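Nitrate/nitrite binding protein NrtA (Synechocystis sp., PDB 2G29) captures nitrate in the periplasm as the solute-binding component of the NrtABCD ABC transporter, which is probably also involved in nitrite uptake. Local coordinates at residues A[123-135]-A[206-218]. Sequence-based numbering, arbitrary orientation.
Sequences VNGQGIQLGNNYK and ESFCVGEPWPLQT. With NO3 (nitrate ion), chain B.
Glu206 meets Tyr134 through its carboxylate: the tyrosine hydroxyl OH donates to Glu206 OE2 over 2.5 Å, reaching the anti side of that oxygen somewhat out of the carboxylate plane, with ring and carboxylate planes 72° apart. The backbone O of Glu206 accepts from Gly131 N, next to the Leu130-Ser207 pair. At Ser207, OG lies anti to the backbone N (chi1 -178°) and reaches across to Gln129 O at 2.8 Å; Phe208 N grips the same oxygen from the opposite face of its carbonyl plane, so two donors fix it. The Phe208 ring takes Gln129 CB over one face, a CH-pi contact of 3.8 Å from CB to the ring centroid, while Phe208 O receives Gln129 N. On the opposite face of the sheet from Phe208, where helix 166-177 packs, Cys209 SG lies against Ile128 CG1 at 3.8 Å; Ile128 touches Trp174 and Cys209 touches His167. Val210 and Gly127 exchange a pair of backbone bonds. Strand 207-211 is central in a mixed five-stranded sheet of the two-domain, periplasmic-binding-protein fold, 126-130 is its antiparallel neighbour, and their paired ends open on the ligand. There Gly211 N donates to nitrate O2 at 3.1 Å, and Gln126 also lines the site; Trp73 and Lys240 bind the anion too. Glu212, salt-bridged to Arg299, sets CG against Gly125 O. Where the helix begins, Pro215 CB packs 3.2 Å from Gln129 NE2, whose chain bends at chi2 (66°), and Thr218 CG2 approaches Gln129 CG.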
ATOM      1  N   VAL A 123       7.441  -0.770  -1.631  1.00 11.07           N
ATOM      2  CA  VAL A 123       7.530   0.675  -1.405  1.00 10.58           C
ATOM      3  C   VAL A 123       7.112   1.302  -2.763  1.00 10.31           C
ATOM      4  O   VAL A 123       7.135   0.612  -3.820  1.00 11.10           O
ATOM      5  CB  VAL A 123       8.946   1.195  -1.001  1.00 10.96           C
ATOM      6  CG1 VAL A 123       9.302   0.649   0.362  1.00 12.04           C
ATOM      7  CG2 VAL A 123      10.009   0.850  -2.052  1.00 12.41           C
ATOM      8  N   ASN A 124       6.697   2.570  -2.711  1.00 10.10           N
ATOM      9  CA  ASN A 124       6.343   3.378  -3.888  1.00 10.53           C
ATOM     10  C   ASN A 124       5.169   2.888  -4.729  1.00 10.72           C
ATOM     11  O   ASN A 124       4.483   1.919  -4.397  1.00 11.51           O
ATOM     12  CB  ASN A 124       7.538   3.452  -4.894  1.00 10.32           C
ATOM     13  CG  ASN A 124       8.773   4.152  -4.337  1.00 11.79           C
ATOM     14  OD1 ASN A 124       8.680   5.045  -3.515  1.00 12.89           O
ATOM     15  ND2 ASN A 124       9.953   3.714  -4.799  1.00 13.43           N
ATOM     16  N   GLY A 125       4.919   3.625  -5.811  1.00 11.42           N
ATOM     17  CA  GLY A 125       4.008   3.102  -6.806  1.00 11.08           C
ATOM     18  C   GLY A 125       2.539   3.307  -6.767  1.00 10.61           C
ATOM     19  O   GLY A 125       1.827   2.494  -7.389  1.00 10.38           O
ATOM     20  N   GLN A 126       2.084   4.359  -6.094  1.00 11.06           N
ATOM     21  CA  GLN A 126       0.664   4.651  -6.086  1.00  9.75           C
ATOM     22  C   GLN A 126       0.553   5.949  -6.887  1.00 10.00           C
ATOM     23  O   GLN A 126       1.569   6.549  -7.274  1.00 12.03           O
ATOM     24  CB  GLN A 126       0.140   4.810  -4.651  1.00  9.38           C
ATOM     25  CG  GLN A 126       0.746   3.784  -3.656  1.00 10.30           C
ATOM     26  CD  GLN A 126       0.497   2.317  -4.031  1.00 10.19           C
ATOM     27  OE1 GLN A 126       1.438   1.563  -4.405  1.00 12.46           O
ATOM     28  NE2 GLN A 126      -0.737   1.911  -3.980  1.00  8.73           N
ATOM     29  N   GLY A 127      -0.651   6.388  -7.186  1.00 11.14           N
ATOM     30  CA  GLY A 127      -0.763   7.604  -7.971  1.00 11.46           C
ATOM     31  C   GLY A 127      -1.885   8.512  -7.546  1.00 11.23           C
ATOM     32  O   GLY A 127      -2.904   8.037  -7.029  1.00 10.57           O
ATOM     33  N   ILE A 128      -1.698   9.818  -7.742  1.00 11.24           N
ATOM     34  CA  ILE A 128      -2.755  10.786  -7.467  1.00 10.12           C
ATOM     35  C   ILE A 128      -3.163  11.330  -8.834  1.00 11.10           C
ATOM     36  O   ILE A 128      -2.316  11.867  -9.581  1.00 11.59           O
ATOM     37  CB  ILE A 128      -2.258  11.923  -6.538  1.00  9.67           C
ATOM     38  CG1 ILE A 128      -1.969  11.320  -5.160  1.00 11.66           C
ATOM     39  CG2 ILE A 128      -3.299  13.044  -6.465  1.00 12.82           C
ATOM     40  CD1 ILE A 128      -1.424  12.304  -4.127  1.00 10.74           C
ATOM     41  N   GLN A 129      -4.445  11.177  -9.143  1.00 11.27           N
ATOM     42  CA  GLN A 129      -5.010  11.584 -10.408  1.00 11.07           C
ATOM     43  C   GLN A 129      -6.026  12.688 -10.243  1.00 11.26           C
ATOM     44  O   GLN A 129      -6.598  12.893  -9.171  1.00 11.42           O
ATOM     45  CB  GLN A 129      -5.702  10.409 -11.100  1.00 11.95           C
ATOM     46  CG  GLN A 129      -4.735   9.327 -11.573  1.00 12.88           C
ATOM     47  CD  GLN A 129      -4.029   8.608 -10.437  1.00 12.02           C
ATOM     48  OE1 GLN A 129      -4.669   8.019  -9.536  1.00 14.63           O
ATOM     49  NE2 GLN A 129      -2.708   8.651 -10.457  1.00  8.79           N
ATOM     50  N   LEU A 130      -6.251  13.395 -11.335  1.00 10.79           N
ATOM     51  CA  LEU A 130      -7.252  14.480 -11.384  1.00 10.72           C
ATOM     52  C   LEU A 130      -8.171  14.250 -12.584  1.00 13.78           C
ATOM     53  O   LEU A 130      -7.748  13.692 -13.598  1.00 13.25           O
ATOM     54  CB  LEU A 130      -6.565  15.829 -11.577  1.00 13.60           C
ATOM     55  CG  LEU A 130      -5.979  16.344 -10.279  1.00 12.65           C
ATOM     56  CD1 LEU A 130      -4.875  17.387 -10.573  1.00 13.53           C
ATOM     57  CD2 LEU A 130      -7.082  16.934  -9.398  1.00 14.30           C
ATOM     58  N   GLY A 131      -9.429  14.661 -12.453  1.00 12.66           N
ATOM     59  CA  GLY A 131     -10.329  14.543 -13.589  1.00 14.43           C
ATOM     60  C   GLY A 131      -9.916  15.506 -14.708  1.00 14.96           C
ATOM     61  O   GLY A 131      -9.133  16.437 -14.495  1.00 14.49           O
ATOM     62  N   ASN A 132     -10.441  15.273 -15.907  1.00 15.43           N
ATOM     63  CA  ASN A 132     -10.110  16.114 -17.049  1.00 16.80           C
ATOM     64  C   ASN A 132     -10.464  17.576 -16.879  1.00 16.75           C
ATOM     65  O   ASN A 132      -9.909  18.445 -17.584  1.00 17.83           O
ATOM     66  CB  ASN A 132     -10.780  15.593 -18.311  1.00 15.54           C
ATOM     67  CG  ASN A 132     -10.231  14.281 -18.742  1.00 17.55           C
ATOM     68  OD1 ASN A 132      -9.054  14.010 -18.541  1.00 17.63           O
ATOM     69  ND2 ASN A 132     -11.073  13.451 -19.353  1.00 18.95           N
ATOM     70  N   ASN A 133     -11.372  17.881 -15.962  1.00 17.08           N
ATOM     71  CA  ASN A 133     -11.727  19.288 -15.750  1.00 18.16           C
ATOM     72  C   ASN A 133     -10.558  20.098 -15.198  1.00 18.74           C
ATOM     73  O   ASN A 133     -10.632  21.327 -15.128  1.00 19.78           O
ATOM     74  CB  ASN A 133     -12.920  19.420 -14.805  1.00 19.56           C
ATOM     75  CG  ASN A 133     -14.202  18.975 -15.446  1.00 20.45           C
ATOM     76  OD1 ASN A 133     -14.314  18.966 -16.673  1.00 22.75           O
ATOM     77  ND2 ASN A 133     -15.183  18.611 -14.637  1.00 20.65           N
ATOM     78  N   TYR A 134      -9.467  19.427 -14.818  1.00 16.36           N
ATOM     79  CA  TYR A 134      -8.318  20.129 -14.250  1.00 15.19           C
ATOM     80  C   TYR A 134      -7.137  20.152 -15.191  1.00 14.85           C
ATOM     81  O   TYR A 134      -6.040  20.578 -14.817  1.00 15.19           O
ATOM     82  CB  TYR A 134      -7.924  19.461 -12.924  1.00 15.59           C
ATOM     83  CG  TYR A 134      -9.024  19.546 -11.912  1.00 15.36           C
ATOM     84  CD1 TYR A 134      -9.970  18.536 -11.798  1.00 16.12           C
ATOM     85  CD2 TYR A 134      -9.176  20.683 -11.125  1.00 16.88           C
ATOM     86  CE1 TYR A 134     -11.045  18.646 -10.936  1.00 14.51           C
ATOM     87  CE2 TYR A 134     -10.230  20.823 -10.268  1.00 16.74           C
ATOM     88  CZ  TYR A 134     -11.167  19.821 -10.171  1.00 16.13           C
ATOM     89  OH  TYR A 134     -12.241  20.004  -9.363  1.00 16.16           O
ATOM     90  N   LYS A 135      -7.364  19.718 -16.419  1.00 16.20           N
ATOM     91  CA  LYS A 135      -6.266  19.667 -17.375  1.00 18.15           C
ATOM     92  C   LYS A 135      -5.548  20.995 -17.618  1.00 18.56           C
ATOM     93  O   LYS A 135      -4.330  21.016 -17.699  1.00 19.66           O
ATOM     94  CB  LYS A 135      -6.729  19.065 -18.711  1.00 20.66           C
ATOM     95  CG  LYS A 135      -6.743  17.527 -18.692  1.00 24.09           C
ATOM     96  CD  LYS A 135      -6.927  16.959 -20.096  1.00 27.79           C
ATOM     97  CE  LYS A 135      -6.750  15.442 -20.140  1.00 29.85           C
ATOM     98  NZ  LYS A 135      -6.790  14.935 -21.546  1.00 32.72           N
ATOM     99  N   GLU A 206     -13.302  14.629  -7.788  1.00 12.18           N
ATOM    100  CA  GLU A 206     -12.423  15.537  -8.533  1.00 13.13           C
ATOM    101  C   GLU A 206     -11.021  15.002  -8.682  1.00 11.41           C
ATOM    102  O   GLU A 206     -10.323  15.292  -9.662  1.00 11.55           O
ATOM    103  CB  GLU A 206     -12.280  16.889  -7.796  1.00 13.18           C
ATOM    104  CG  GLU A 206     -13.596  17.570  -7.457  1.00 14.08           C
ATOM    105  CD  GLU A 206     -14.509  17.718  -8.656  1.00 15.70           C
ATOM    106  OE1 GLU A 206     -15.670  17.257  -8.561  1.00 17.50           O
ATOM    107  OE2 GLU A 206     -14.057  18.252  -9.685  1.00 15.69           O
ATOM    108  N   SER A 207     -10.608  14.220  -7.682  1.00 12.58           N
ATOM    109  CA  SER A 207      -9.241  13.685  -7.621  1.00 11.82           C
ATOM    110  C   SER A 207      -9.303  12.357  -6.875  1.00 11.76           C
ATOM    111  O   SER A 207     -10.252  12.114  -6.130  1.00 11.70           O
ATOM    112  CB  SER A 207      -8.339  14.681  -6.836  1.00 12.28           C
ATOM    113  OG  SER A 207      -6.988  14.262  -6.765  1.00 11.61           O
ATOM    114  N   PHE A 208      -8.280  11.524  -7.056  1.00 10.80           N
ATOM    115  CA  PHE A 208      -8.253  10.244  -6.368  1.00 10.35           C
ATOM    116  C   PHE A 208      -6.845   9.689  -6.249  1.00 10.04           C
ATOM    117  O   PHE A 208      -5.961  10.012  -7.054  1.00 10.85           O
ATOM    118  CB  PHE A 208      -9.198   9.217  -7.036  1.00 10.63           C
ATOM    119  CG  PHE A 208      -8.842   8.837  -8.469  1.00 10.37           C
ATOM    120  CD1 PHE A 208      -8.217   7.614  -8.724  1.00 10.47           C
ATOM    121  CD2 PHE A 208      -9.238   9.631  -9.569  1.00 11.55           C
ATOM    122  CE1 PHE A 208      -8.008   7.182 -10.066  1.00 11.35           C
ATOM    123  CE2 PHE A 208      -9.025   9.201 -10.871  1.00 12.53           C
ATOM    124  CZ  PHE A 208      -8.403   7.959 -11.126  1.00 13.40           C
ATOM    125  N   CYS A 209      -6.649   8.820  -5.271  1.00 10.18           N
ATOM    126  CA  CYS A 209      -5.358   8.196  -5.041  1.00 10.10           C
ATOM    127  C   CYS A 209      -5.581   6.697  -4.957  1.00 10.98           C
ATOM    128  O   CYS A 209      -6.445   6.245  -4.182  1.00 10.57           O
ATOM    129  CB  CYS A 209      -4.752   8.734  -3.747  1.00 10.86           C
ATOM    130  SG  CYS A 209      -3.095   8.112  -3.422  1.00 10.91           S
ATOM    131  N   VAL A 210      -4.790   5.939  -5.733  1.00 10.22           N
ATOM    132  CA  VAL A 210      -4.962   4.477  -5.827  1.00 11.05           C
ATOM    133  C   VAL A 210      -3.653   3.886  -6.374  1.00  9.80           C
ATOM    134  O   VAL A 210      -2.872   4.584  -6.994  1.00 10.30           O
ATOM    135  CB  VAL A 210      -6.143   4.166  -6.807  1.00 10.91           C
ATOM    136  CG1 VAL A 210      -5.796   4.657  -8.230  1.00 11.42           C
ATOM    137  CG2 VAL A 210      -6.482   2.680  -6.846  1.00 11.70           C
ATOM    138  N   GLY A 211      -3.388   2.614  -6.105  1.00  9.87           N
ATOM    139  CA  GLY A 211      -2.151   2.028  -6.626  1.00  9.46           C
ATOM    140  C   GLY A 211      -2.247   1.517  -8.058  1.00 10.23           C
ATOM    141  O   GLY A 211      -3.341   1.415  -8.657  1.00 10.84           O
ATOM    142  N   GLU A 212      -1.065   1.251  -8.643  1.00 10.33           N
ATOM    143  CA  GLU A 212      -1.029   0.705 -10.001  1.00 10.57           C
ATOM    144  C   GLU A 212      -1.876  -0.579 -10.001  1.00  9.62           C
ATOM    145  O   GLU A 212      -1.935  -1.309  -8.999  1.00 10.09           O
ATOM    146  CB  GLU A 212       0.403   0.377 -10.402  1.00 10.13           C
ATOM    147  CG  GLU A 212       1.386   1.562 -10.485  1.00  8.82           C
ATOM    148  CD  GLU A 212       1.043   2.639 -11.532  1.00  9.48           C
ATOM    149  OE1 GLU A 212       0.094   2.462 -12.345  1.00 11.68           O
ATOM    150  OE2 GLU A 212       1.776   3.654 -11.553  1.00 11.00           O
ATOM    151  N   PRO A 213      -2.425  -0.954 -11.152  1.00  9.68           N
ATOM    152  CA  PRO A 213      -2.325  -0.319 -12.477  1.00  9.74           C
ATOM    153  C   PRO A 213      -3.322   0.802 -12.767  1.00  9.69           C
ATOM    154  O   PRO A 213      -3.345   1.338 -13.876  1.00 11.01           O
ATOM    155  CB  PRO A 213      -2.569  -1.512 -13.402  1.00 10.57           C
ATOM    156  CG  PRO A 213      -3.742  -2.219 -12.679  1.00 10.17           C
ATOM    157  CD  PRO A 213      -3.249  -2.189 -11.205  1.00  9.43           C
ATOM    158  N   TRP A 214      -4.105   1.210 -11.774  1.00 10.77           N
ATOM    159  CA  TRP A 214      -5.171   2.155 -12.086  1.00  9.57           C
ATOM    160  C   TRP A 214      -4.784   3.557 -12.526  1.00 10.89           C
ATOM    161  O   TRP A 214      -5.510   4.142 -13.338  1.00 10.50           O
ATOM    162  CB  TRP A 214      -6.220   2.085 -10.938  1.00 10.14           C
ATOM    163  CG  TRP A 214      -6.573   0.647 -10.587  1.00  9.74           C
ATOM    164  CD1 TRP A 214      -6.163  -0.040  -9.465  1.00  9.61           C
ATOM    165  CD2 TRP A 214      -7.294  -0.320 -11.396  1.00 10.25           C
ATOM    166  NE1 TRP A 214      -6.580  -1.342  -9.518  1.00 10.68           N
ATOM    167  CE2 TRP A 214      -7.276  -1.540 -10.688  1.00 10.44           C
ATOM    168  CE3 TRP A 214      -7.938  -0.264 -12.646  1.00 10.63           C
ATOM    169  CZ2 TRP A 214      -7.891  -2.707 -11.180  1.00 11.51           C
ATOM    170  CZ3 TRP A 214      -8.550  -1.428 -13.147  1.00 10.30           C
ATOM    171  CH2 TRP A 214      -8.521  -2.626 -12.409  1.00 11.43           C
ATOM    172  N   PRO A 215      -3.637   4.101 -12.046  1.00 10.57           N
ATOM    173  CA  PRO A 215      -3.255   5.448 -12.513  1.00 10.58           C
ATOM    174  C   PRO A 215      -2.955   5.375 -14.019  1.00 11.27           C
ATOM    175  O   PRO A 215      -3.371   6.222 -14.774  1.00 11.10           O
ATOM    176  CB  PRO A 215      -1.992   5.741 -11.701  1.00 10.74           C
ATOM    177  CG  PRO A 215      -2.287   5.015 -10.363  1.00 10.78           C
ATOM    178  CD  PRO A 215      -2.833   3.689 -10.879  1.00 12.03           C
ATOM    179  N   LEU A 216      -2.218   4.359 -14.456  1.00 10.39           N
ATOM    180  CA  LEU A 216      -1.913   4.283 -15.880  1.00 11.96           C
ATOM    181  C   LEU A 216      -3.174   3.990 -16.681  1.00 11.09           C
ATOM    182  O   LEU A 216      -3.336   4.523 -17.787  1.00 11.94           O
ATOM    183  CB  LEU A 216      -0.839   3.223 -16.154  1.00 11.82           C
ATOM    184  CG  LEU A 216      -0.478   3.030 -17.659  1.00 11.09           C
ATOM    185  CD1 LEU A 216      -0.117   4.345 -18.343  1.00 11.67           C
ATOM    186  CD2 LEU A 216       0.709   2.093 -17.768  1.00 12.08           C
ATOM    187  N   GLN A 217      -4.090   3.166 -16.151  1.00 10.72           N
ATOM    188  CA  GLN A 217      -5.285   2.882 -16.904  1.00 10.65           C
ATOM    189  C   GLN A 217      -6.080   4.174 -17.081  1.00 10.85           C
ATOM    190  O   GLN A 217      -6.699   4.401 -18.109  1.00 10.99           O
ATOM    191  CB  GLN A 217      -6.131   1.833 -16.193  1.00 13.25           C
ATOM    192  CG  GLN A 217      -7.436   1.596 -16.960  1.00 12.10           C
ATOM    193  CD  GLN A 217      -8.234   0.433 -16.431  1.00 13.05           C
ATOM    194  OE1 GLN A 217      -9.190   0.615 -15.673  1.00 13.11           O
ATOM    195  NE2 GLN A 217      -7.832  -0.779 -16.812  1.00 12.00           N
ATOM    196  N   THR A 218      -6.063   5.026 -16.062  1.00 11.11           N
ATOM    197  CA  THR A 218      -6.782   6.304 -16.140  1.00 11.34           C
ATOM    198  C   THR A 218      -6.257   7.128 -17.323  1.00 12.48           C
ATOM    199  O   THR A 218      -7.055   7.704 -18.098  1.00 10.55           O
ATOM    200  CB  THR A 218      -6.560   7.107 -14.846  1.00 12.57           C
ATOM    201  OG1 THR A 218      -7.153   6.417 -13.733  1.00 11.67           O
ATOM    202  CG2 THR A 218      -7.196   8.471 -14.950  1.00 12.39           C
TER
HETATM  203  N   NO3 B 700      -4.585   0.650  -3.732  1.00 13.58           N
HETATM  204  O1  NO3 B 700      -3.257   0.527  -4.029  1.00 11.55           O
HETATM  205  O2  NO3 B 700      -5.583   1.283  -4.394  1.00 13.12           O
HETATM  206  O3  NO3 B 700      -5.032   0.018  -2.426  1.00 12.31           O
HETATM  207  O   HOH W   1     -14.360  16.867 -11.978  1.00 25.50           O